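Local coordinates for cytosolic iron-sulfur protein assembly protein 1 (PDB 2HES) that serves as an essential component of the cytosolic iron-sulfur protein assembly machinery, required for the maturation of extramitochondrial Fe/S proteins, at residues Q150-D155 against R178-Y183; E188-L193 against D234-W239; V211-S216 against V225-G230. One frame throughout, in Å; residues are numbered along the deposited sequence.

Interaction 1 (Q150-D155 against R178-Y183)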
loop_
_atom_site.group_PDB
_atom_site.type_symbol
_atom_site.label_atom_id
_atom_site.label_comp_id
_atom_site.label_asym_id
_atom_site.label_seq_id
_atom_site.Cartn_x
_atom_site.Cartn_y
_atom_site.Cartn_z
ATOM N N GLN A 150 -5.276 -0.264 18.976
ATOM C CA GLN A 150 -6.432 0.644 18.926
ATOM C C GLN A 150 -6.017 1.998 19.460
ATOM O O GLN A 150 -6.248 2.314 20.629
ATOM C CB GLN A 150 -7.586 0.030 19.747
ATOM C CG GLN A 150 -8.034 -1.320 19.227
ATOM C CD GLN A 150 -9.304 -1.807 19.887
ATOM O OE1 GLN A 150 -9.285 -2.783 20.638
ATOM N NE2 GLN A 150 -10.412 -1.109 19.639
ATOM N N GLU A 151 -5.380 2.808 18.613
ATOM C CA GLU A 151 -5.020 4.178 19.018
ATOM C C GLU A 151 -5.569 5.252 18.100
ATOM O O GLU A 151 -5.824 6.397 18.554
ATOM C CB GLU A 151 -3.508 4.352 19.188
ATOM C CG GLU A 151 -2.832 3.335 20.151
ATOM C CD GLU A 151 -3.436 3.296 21.560
ATOM O OE1 GLU A 151 -3.692 4.367 22.164
ATOM O OE2 GLU A 151 -3.638 2.173 22.074
ATOM N N HIS A 152 -5.759 4.897 16.829
ATOM C CA HIS A 152 -6.367 5.799 15.847
ATOM C C HIS A 152 -7.753 6.138 16.383
ATOM O O HIS A 152 -8.357 5.343 17.116
ATOM C CB HIS A 152 -6.440 5.185 14.427
ATOM C CG HIS A 152 -5.137 5.259 13.685
ATOM N ND1 HIS A 152 -4.565 6.459 13.310
ATOM C CD2 HIS A 152 -4.284 4.289 13.272
ATOM C CE1 HIS A 152 -3.416 6.217 12.692
ATOM N NE2 HIS A 152 -3.215 4.918 12.672
ATOM N N SER A 153 -8.218 7.328 16.062
ATOM C CA SER A 153 -9.548 7.744 16.511
ATOM C C SER A 153 -10.597 7.668 15.417
ATOM O O SER A 153 -11.797 7.966 15.683
ATOM C CB SER A 153 -9.480 9.163 17.086
ATOM O OG SER A 153 -9.170 10.078 16.050
ATOM N N GLN A 154 -10.169 7.333 14.200
ATOM C CA GLN A 154 -11.044 7.122 13.022
ATOM C C GLN A 154 -10.578 5.953 12.157
ATOM O O GLN A 154 -9.484 5.383 12.409
ATOM C CB GLN A 154 -11.168 8.391 12.150
ATOM C CG GLN A 154 -11.763 9.612 12.842
ATOM C CD GLN A 154 -13.236 9.456 13.183
ATOM O OE1 GLN A 154 -14.040 8.907 12.402
ATOM N NE2 GLN A 154 -13.604 9.948 14.361
ATOM N N ASP A 155 -11.426 5.586 11.175
ATOM C CA ASP A 155 -11.171 4.629 10.055
ATOM C C ASP A 155 -9.660 4.600 9.679
ATOM O O ASP A 155 -9.060 5.614 9.336
ATOM C CB ASP A 155 -12.125 5.063 8.907
ATOM C CG ASP A 155 -11.884 4.388 7.529
ATOM O OD1 ASP A 155 -11.415 3.211 7.363
ATOM O OD2 ASP A 155 -12.261 5.061 6.533
ATOM N N ARG A 178 0.476 6.614 12.132
ATOM C CA ARG A 178 1.062 6.096 13.358
ATOM C C ARG A 178 2.127 5.074 13.002
ATOM O O ARG A 178 1.978 4.318 12.034
ATOM C CB ARG A 178 0.019 5.480 14.307
ATOM C CG ARG A 178 -0.742 6.587 15.039
ATOM C CD ARG A 178 -1.716 6.002 16.043
ATOM N NE ARG A 178 -2.429 7.081 16.688
ATOM C CZ ARG A 178 -2.232 7.539 17.907
ATOM N NH1 ARG A 178 -1.315 7.003 18.711
ATOM N NH2 ARG A 178 -2.979 8.576 18.306
ATOM N N ILE A 179 3.185 5.074 13.794
ATOM C CA ILE A 179 4.294 4.119 13.615
ATOM C C ILE A 179 4.212 3.157 14.764
ATOM O O ILE A 179 4.078 3.581 15.933
ATOM C CB ILE A 179 5.696 4.874 13.612
ATOM C CG1 ILE A 179 5.776 6.007 12.585
ATOM C CG2 ILE A 179 6.856 3.840 13.411
ATOM C CD1 ILE A 179 5.538 5.541 11.155
ATOM N N TRP A 180 4.354 1.859 14.472
ATOM C CA TRP A 180 4.198 0.838 15.476
ATOM C C TRP A 180 5.432 -0.042 15.454
ATOM O O TRP A 180 5.958 -0.347 14.367
ATOM C CB TRP A 180 3.008 -0.039 15.125
ATOM C CG TRP A 180 1.764 0.745 14.872
ATOM C CD1 TRP A 180 1.376 1.241 13.662
ATOM C CD2 TRP A 180 0.691 1.022 15.796
ATOM N NE1 TRP A 180 0.140 1.871 13.789
ATOM C CE2 TRP A 180 -0.295 1.747 15.079
ATOM C CE3 TRP A 180 0.483 0.764 17.177
ATOM C CZ2 TRP A 180 -1.492 2.220 15.687
ATOM C CZ3 TRP A 180 -0.682 1.259 17.787
ATOM C CH2 TRP A 180 -1.668 1.976 17.017
ATOM N N LYS A 181 5.862 -0.452 16.637
ATOM C CA LYS A 181 7.106 -1.223 16.788
ATOM C C LYS A 181 6.884 -2.207 17.923
ATOM O O LYS A 181 6.098 -1.904 18.800
ATOM C CB LYS A 181 8.179 -0.244 17.247
ATOM C CG LYS A 181 9.488 -0.871 17.543
ATOM C CD LYS A 181 10.506 0.231 17.720
ATOM C CE LYS A 181 11.876 -0.396 17.976
ATOM N NZ LYS A 181 12.997 0.534 17.753
ATOM N N ASP A 182 7.583 -3.349 17.936
ATOM C CA ASP A 182 7.440 -4.235 19.096
ATOM C C ASP A 182 8.689 -4.276 19.961
ATOM O O ASP A 182 9.811 -4.056 19.475
ATOM C CB ASP A 182 7.077 -5.650 18.677
ATOM C CG ASP A 182 8.286 -6.476 18.336
ATOM O OD1 ASP A 182 8.802 -6.332 17.211
ATOM O OD2 ASP A 182 8.723 -7.263 19.206
ATOM N N TYR A 183 8.470 -4.529 21.253
ATOM C CA TYR A 183 9.511 -5.038 22.135
ATOM C C TYR A 183 9.031 -6.393 22.624
ATOM O O TYR A 183 8.097 -6.466 23.420
ATOM C CB TYR A 183 9.793 -4.060 23.282
ATOM C CG TYR A 183 10.527 -2.844 22.769
ATOM C CD1 TYR A 183 11.923 -2.843 22.647
ATOM C CD2 TYR A 183 9.829 -1.709 22.357
ATOM C CE1 TYR A 183 12.597 -1.733 22.140
ATOM C CE2 TYR A 183 10.497 -0.595 21.849
ATOM C CZ TYR A 183 11.875 -0.618 21.748
ATOM O OH TYR A 183 12.531 0.484 21.250
#

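Interaction 2 (E188-L193 against D234-W239)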
loop_
_atom_site.group_PDB
_atom_site.type_symbol
_atom_site.label_atom_id
_atom_site.label_comp_id
_atom_site.label_asym_id
_atom_site.label_seq_id
_atom_site.Cartn_x
_atom_site.Cartn_y
_atom_site.Cartn_z
ATOM N N GLU A 188 3.390 -1.558 20.192
ATOM C CA GLU A 188 2.761 -0.323 20.606
ATOM C C GLU A 188 3.071 0.784 19.643
ATOM O O GLU A 188 3.921 0.606 18.770
ATOM C CB GLU A 188 3.181 0.071 22.010
ATOM C CG GLU A 188 4.659 0.158 22.202
ATOM C CD GLU A 188 4.997 0.478 23.642
ATOM O OE1 GLU A 188 4.204 1.207 24.283
ATOM O OE2 GLU A 188 6.044 0.007 24.127
ATOM N N CYS A 189 2.365 1.904 19.787
ATOM C CA CYS A 189 2.554 3.056 18.902
ATOM C C CYS A 189 3.724 3.864 19.434
ATOM O O CYS A 189 3.735 4.223 20.625
ATOM C CB CYS A 189 1.271 3.928 18.862
ATOM S SG CYS A 189 1.534 5.359 17.845
ATOM N N VAL A 190 4.742 4.075 18.598
ATOM C CA VAL A 190 5.940 4.806 19.032
ATOM C C VAL A 190 6.028 6.211 18.431
ATOM O O VAL A 190 6.890 7.035 18.823
ATOM C CB VAL A 190 7.244 4.006 18.769
ATOM C CG1 VAL A 190 7.202 2.731 19.632
ATOM C CG2 VAL A 190 7.414 3.709 17.310
ATOM N N ALA A 191 5.108 6.514 17.526
ATOM C CA ALA A 191 5.001 7.919 17.037
ATOM C C ALA A 191 3.686 8.209 16.364
ATOM O O ALA A 191 3.106 7.353 15.735
ATOM C CB ALA A 191 6.168 8.206 16.081
ATOM N N VAL A 192 3.214 9.436 16.501
ATOM C CA VAL A 192 2.039 9.903 15.815
ATOM C C VAL A 192 2.563 11.071 14.952
ATOM O O VAL A 192 3.161 12.038 15.487
ATOM C CB VAL A 192 0.972 10.428 16.788
ATOM C CG1 VAL A 192 -0.258 10.858 16.004
ATOM C CG2 VAL A 192 0.646 9.401 17.888
ATOM N N LEU A 193 2.417 10.925 13.644
ATOM C CA LEU A 193 2.832 11.909 12.648
ATOM C C LEU A 193 1.656 12.850 12.369
ATOM O O LEU A 193 0.744 12.513 11.603
ATOM C CB LEU A 193 3.290 11.229 11.354
ATOM C CG LEU A 193 4.501 10.281 11.469
ATOM C CD1 LEU A 193 4.994 9.699 10.189
ATOM C CD2 LEU A 193 5.582 11.000 12.059
ATOM N N ASP A 234 11.787 7.907 26.586
ATOM C CA ASP A 234 10.776 6.905 26.917
ATOM C C ASP A 234 10.700 5.776 25.882
ATOM O O ASP A 234 9.825 4.899 25.965
ATOM C CB ASP A 234 9.425 7.582 27.098
ATOM N N ASP A 235 11.639 5.797 24.924
ATOM C CA ASP A 235 11.748 4.769 23.897
ATOM C C ASP A 235 10.679 4.963 22.810
ATOM O O ASP A 235 10.362 4.061 22.061
ATOM C CB ASP A 235 11.662 3.380 24.525
ATOM C CG ASP A 235 12.437 2.344 23.755
ATOM O OD1 ASP A 235 12.951 2.681 22.663
ATOM O OD2 ASP A 235 12.528 1.187 24.234
ATOM N N GLN A 236 10.131 6.161 22.761
ATOM C CA GLN A 236 9.239 6.581 21.703
ATOM C C GLN A 236 10.115 7.169 20.618
ATOM O O GLN A 236 11.277 7.497 20.889
ATOM C CB GLN A 236 8.355 7.680 22.235
ATOM C CG GLN A 236 7.299 7.193 23.245
ATOM C CD GLN A 236 6.093 6.631 22.506
ATOM O OE1 GLN A 236 5.867 5.448 22.541
ATOM N NE2 GLN A 236 5.369 7.488 21.765
ATOM N N GLN A 237 9.559 7.328 19.421
ATOM C CA GLN A 237 10.344 7.860 18.296
ATOM C C GLN A 237 9.952 9.281 18.009
ATOM O O GLN A 237 8.757 9.588 17.927
ATOM C CB GLN A 237 10.111 7.030 17.035
ATOM C CG GLN A 237 10.636 5.575 17.149
ATOM C CD GLN A 237 10.535 4.788 15.853
ATOM O OE1 GLN A 237 9.913 5.232 14.885
ATOM N NE2 GLN A 237 11.168 3.587 15.833
ATOM N N GLU A 238 10.952 10.130 17.813
ATOM C CA GLU A 238 10.728 11.510 17.419
ATOM C C GLU A 238 10.781 11.572 15.911
ATOM O O GLU A 238 11.724 11.105 15.300
ATOM C CB GLU A 238 11.782 12.418 18.036
ATOM C CG GLU A 238 11.868 12.241 19.553
ATOM C CD GLU A 238 12.588 13.365 20.270
ATOM O OE1 GLU A 238 13.058 14.333 19.605
ATOM O OE2 GLU A 238 12.701 13.269 21.514
ATOM N N TRP A 239 9.755 12.159 15.317
ATOM C CA TRP A 239 9.646 12.231 13.867
ATOM C C TRP A 239 9.161 13.665 13.499
ATOM O O TRP A 239 8.346 14.256 14.259
ATOM C CB TRP A 239 8.666 11.094 13.463
ATOM C CG TRP A 239 8.895 10.533 12.203
ATOM C CD1 TRP A 239 8.827 11.245 11.063
ATOM C CD2 TRP A 239 9.199 9.151 11.802
ATOM N NE1 TRP A 239 9.069 10.447 9.994
ATOM C CE2 TRP A 239 9.305 9.173 10.395
ATOM C CE3 TRP A 239 9.422 7.916 12.480
ATOM C CZ2 TRP A 239 9.588 8.053 9.635
ATOM C CZ3 TRP A 239 9.705 6.780 11.695
ATOM C CH2 TRP A 239 9.801 6.882 10.283
HETATM O O HOH W 1 3.102 7.581 20.333
HETATM O O HOH W 2 5.710 13.174 14.837
#

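Interaction 3 (V211-S216 against V225-G230)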
loop_
_atom_site.group_PDB
_atom_site.type_symbol
_atom_site.label_atom_id
_atom_site.label_comp_id
_atom_site.label_asym_id
_atom_site.label_seq_id
_atom_site.Cartn_x
_atom_site.Cartn_y
_atom_site.Cartn_z
ATOM N N VAL A 211 18.804 5.186 8.773
ATOM C CA VAL A 211 17.694 5.749 9.549
ATOM C C VAL A 211 16.496 6.061 8.650
ATOM O O VAL A 211 16.640 6.331 7.445
ATOM C CB VAL A 211 18.138 6.972 10.377
ATOM C CG1 VAL A 211 19.269 6.543 11.370
ATOM C CG2 VAL A 211 18.601 8.105 9.429
ATOM N N PHE A 212 15.309 6.074 9.251
ATOM C CA PHE A 212 14.056 5.913 8.481
ATOM C C PHE A 212 13.465 7.217 7.980
ATOM O O PHE A 212 13.589 8.254 8.618
ATOM C CB PHE A 212 12.963 5.247 9.342
ATOM C CG PHE A 212 13.473 4.150 10.243
ATOM C CD1 PHE A 212 14.082 3.001 9.713
ATOM C CD2 PHE A 212 13.351 4.278 11.628
ATOM C CE1 PHE A 212 14.552 2.001 10.548
ATOM C CE2 PHE A 212 13.821 3.256 12.496
ATOM C CZ PHE A 212 14.428 2.130 11.934
ATOM N N ARG A 213 12.793 7.136 6.831
ATOM C CA ARG A 213 11.880 8.227 6.409
ATOM C C ARG A 213 10.632 7.597 5.822
ATOM O O ARG A 213 10.617 6.386 5.539
ATOM C CB ARG A 213 12.514 9.136 5.351
ATOM C CG ARG A 213 13.739 9.879 5.866
ATOM C CD ARG A 213 14.100 10.992 4.875
ATOM N NE ARG A 213 14.515 10.434 3.580
ATOM C CZ ARG A 213 14.893 11.171 2.544
ATOM N NH1 ARG A 213 14.910 12.513 2.635
ATOM N NH2 ARG A 213 15.272 10.584 1.422
ATOM N N LEU A 214 9.589 8.405 5.675
ATOM C CA LEU A 214 8.318 7.873 5.157
ATOM C C LEU A 214 7.654 8.962 4.319
ATOM O O LEU A 214 7.749 10.133 4.714
ATOM C CB LEU A 214 7.405 7.540 6.356
ATOM C CG LEU A 214 6.023 7.007 6.082
ATOM C CD1 LEU A 214 6.067 5.506 6.304
ATOM C CD2 LEU A 214 4.950 7.676 6.963
ATOM N N CYS A 215 6.999 8.612 3.199
ATOM C CA CYS A 215 6.147 9.623 2.534
ATOM C C CYS A 215 4.692 9.244 2.686
ATOM O O CYS A 215 4.326 8.049 2.844
ATOM C CB CYS A 215 6.509 9.783 1.059
ATOM S SG CYS A 215 6.243 8.270 0.041
ATOM N N SER A 216 3.838 10.244 2.693
ATOM C CA SER A 216 2.391 9.993 2.889
ATOM C C SER A 216 1.564 10.931 2.004
ATOM O O SER A 216 1.975 12.060 1.718
ATOM C CB SER A 216 1.972 10.210 4.355
ATOM O OG SER A 216 2.295 11.554 4.771
ATOM N N VAL A 225 6.996 14.271 3.394
ATOM C CA VAL A 225 8.092 13.357 3.661
ATOM C C VAL A 225 8.440 13.600 5.131
ATOM O O VAL A 225 8.668 14.743 5.552
ATOM C CB VAL A 225 9.267 13.625 2.755
ATOM C CG1 VAL A 225 10.466 12.811 3.134
ATOM C CG2 VAL A 225 8.885 13.348 1.308
ATOM N N TRP A 226 8.424 12.513 5.892
ATOM C CA TRP A 226 8.648 12.556 7.314
ATOM C C TRP A 226 9.995 11.906 7.571
ATOM O O TRP A 226 10.323 10.882 6.946
ATOM C CB TRP A 226 7.574 11.712 7.995
ATOM C CG TRP A 226 6.167 12.109 7.688
ATOM C CD1 TRP A 226 5.361 11.629 6.647
ATOM C CD2 TRP A 226 5.340 12.991 8.466
ATOM N NE1 TRP A 226 4.102 12.226 6.735
ATOM C CE2 TRP A 226 4.063 13.026 7.854
ATOM C CE3 TRP A 226 5.551 13.761 9.640
ATOM C CZ2 TRP A 226 3.004 13.828 8.357
ATOM C CZ3 TRP A 226 4.471 14.564 10.138
ATOM C CH2 TRP A 226 3.240 14.580 9.490
ATOM N N LYS A 227 10.689 12.395 8.590
ATOM C CA LYS A 227 12.020 11.913 8.911
ATOM C C LYS A 227 12.130 11.547 10.379
ATOM O O LYS A 227 11.764 12.338 11.247
ATOM C CB LYS A 227 12.993 13.042 8.680
ATOM C CG LYS A 227 14.441 12.735 9.187
ATOM C CD LYS A 227 15.364 13.955 8.843
ATOM C CE LYS A 227 15.637 14.204 7.431
ATOM N NZ LYS A 227 16.353 15.573 7.585
ATOM N N TYR A 228 12.654 10.355 10.650
ATOM C CA TYR A 228 12.937 9.943 12.022
ATOM C C TYR A 228 14.139 10.725 12.605
ATOM O O TYR A 228 15.142 10.907 11.921
ATOM C CB TYR A 228 13.247 8.456 11.990
ATOM C CG TYR A 228 13.821 7.857 13.228
ATOM C CD1 TYR A 228 13.049 7.688 14.358
ATOM C CD2 TYR A 228 15.133 7.352 13.245
ATOM C CE1 TYR A 228 13.548 7.079 15.498
ATOM C CE2 TYR A 228 15.630 6.699 14.384
ATOM C CZ TYR A 228 14.829 6.592 15.504
ATOM O OH TYR A 228 15.322 6.004 16.651
ATOM N N MET A 229 14.004 11.164 13.862
ATOM C CA MET A 229 14.971 12.062 14.495
ATOM C C MET A 229 15.479 11.461 15.809
ATOM O O MET A 229 16.033 12.173 16.639
ATOM C CB MET A 229 14.326 13.458 14.729
ATOM C CG MET A 229 13.891 14.230 13.476
ATOM S SD MET A 229 15.302 14.749 12.526
ATOM C CE MET A 229 15.963 16.057 13.568
ATOM N N GLY A 230 15.322 10.144 15.961
ATOM C CA GLY A 230 15.882 9.359 17.069
ATOM C C GLY A 230 14.833 9.072 18.134
ATOM O O GLY A 230 13.727 9.637 18.114
HETATM O O HOH W 3 15.920 9.509 9.768
#

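Interaction 1 (Q150-D155 against R178-Y183)
The packing of His-152 and Glu-151 against Arg-178 and Trp-180 sets the loop that enters a WD40 propeller blade against that blade's third strand, around the histidine and tryptophan of the Asp-His-Ser-Trp tetrad; Glu-151 and Arg-178 lie beside the tetrad. The loop 150-155 leads from strand 144-149 of the preceding blade into strand 156-161, the first strand of the blade to which strand 177-183 also belongs. Between the two segments the contact is van der Waals and CH-pi packing; the polar atoms of the tetrad find their partners outside them. His-152 NE2 and Trp-180 NE1 are both hydrogen-bonded to Ser-170 OG, while His-152 ND1 is bonded to Asp-174 OD2. With both its nitrogens held in this way, the imidazole is fixed in its rotation and offers one face to Arg-178. The arginine chain slides past the histidine in the opposite direction, and chi2 of -177° carries CD straight on over the ring. This CD sits above the middle of the imidazole, 3.8 Å from the centroid of His-152 and 12° off the ring normal. On the way there, Arg-178 CG comes within 3.6 Å of His-152 CE1. Beyond the ring the guanidinium turns almost upright to the imidazole, with planes 87° apart, and Glu-151 CB covers one of its faces toward the rim, 3.5 Å from Arg-178 NH1. This is not a salt bridge: Glu-151 OE1 stays 5.0 Å from Arg-178 NH1. Cys-189 and Val-192, on strand 186-193, also pack on the arginine. The indole takes part through the border of its six-membered ring, where His-152 CD2 lies 4.2 Å from Trp-180 CZ2. Next to it, also close to the indole plane, Glu-151 CG meets Trp-180 CH2 at 3.6 Å.

Interaction 2 (E188-L193 against D234-W239)
A classic beta bulge at Val-190 and Ala-191, both facing Ile-179, lies at the seam between two propeller blades, where Val-190 meets Gln-237 of the next blade. The strands concerned, 188-193 and 237-239, run nearly parallel at 16°, yet they belong to different sheets. Their one direct backbone bond runs from Gln-237 N to Val-190 O, 2.8 Å long with an N-H...O angle of 166°. Side chains pack around this bond. Gln-237 is extended beyond CG (chi2 -174°), and its aliphatic part and amide carbon pass obliquely by the valine, CD lying 3.6 Å from Val-190 CG2. Ala-191 CB rests 3.5 Å from Gln-237 O. Farther on, as modelled, the methyls of Leu-193 lie over one face of the Trp-239 indole, but the setting of that ring is doubtful, since its NE1 comes improbably near Trp-226 CB and Lys-227 N. At the other end the amide of Gln-236 is doubtful too. As modelled, its NE2 donates to a water at 2.7 Å, which gives a weak bond to Cys-189 O, while Gln-236 OE1 lies 3.1 Å from Cys-189 O although both are acceptors. A second water lies between Val-192 O and Trp-239 O. On one side of the seam, strand 186-193 is hydrogen-bonded to strand 177-183, whose Ile-179 also touches Gln-237. On the other, strand 237-244 pairs with strand 223-231, and Leu-193 reaches across to Leu-214 and Trp-226 inside that second blade.

Interaction 3 (V211-S216 against V225-G230)
Leu-214 and Trp-226 form a hydrogen-bonded pair of the antiparallel hairpin of strands 213-218 and 223-231. Leu-214 N bonds to Trp-226 O at 2.9 Å, and Trp-226 N returns to Leu-214 O at 2.7 Å. Tyr-228 N continues the pattern to Phe-212 O at 3.1 Å, and a water donates to both Phe-212 O and Tyr-228 O. The side-chain hydrogen bond is made by the indole: Trp-226 NE1 donates to Ser-216 OG at 2.8 Å and 165°, the oxygen lying in the ring plane. Ser-216 holds OG between its backbone N and carbonyl carbon (chi1 58°), and the same oxygen is bonded to His-196 NE2. A phenylalanine in place of Trp-226 would probably leave Ser-216 OG without this donor and open a gap where the rest of the indole had been. Among apolar contacts, Leu-214 CD2 comes within 4.0 Å of Trp-226 CD1. On the other face of the sheet, Cys-215 and Val-225 form a non-hydrogen-bonded pair, and both touch Trp-258 of the following blade. The aromatic pair is oblique: Phe-212 and Tyr-228 lie side by side with planes at 45°, Phe-212 CD2 being 3.9 Å from Tyr-228 CD2. Gly-230 N covers the opposite tyrosine face, and Tyr-228 OH is held by Asp-231. The ionic contacts belong to Arg-213, which makes salt bridges to Asp-206, Glu-242 and Glu-278. This is the central hairpin of a WD40 blade, with the tryptophan-serine-histidine hydrogen bonds of the WD40 structural tetrad.

Overall arrangement
Interactions 1 and 3 involve equivalent tetrads of successive blades. In interaction 1 the histidine loop and the tryptophan strand meet through carbon, their serine being elsewhere, whereas interaction 3 contains the tryptophan-to-serine bond itself and a regular set of hairpin bonds. Interaction 2 joins the two blades, with one direct backbone bond, waters and oblique side-chain packing in place of sheet pairing. It touches both others: Ile-179 O lies 2.8 Å from Val-190 N, and Glu-238 N lies 2.8 Å from Gly-230 O. About half the touching residues are buried in each; interaction 2 has none exposed, interaction 1 is exposed at Glu-151, and interaction 3 runs from buried Trp-226 to exposed Val-211.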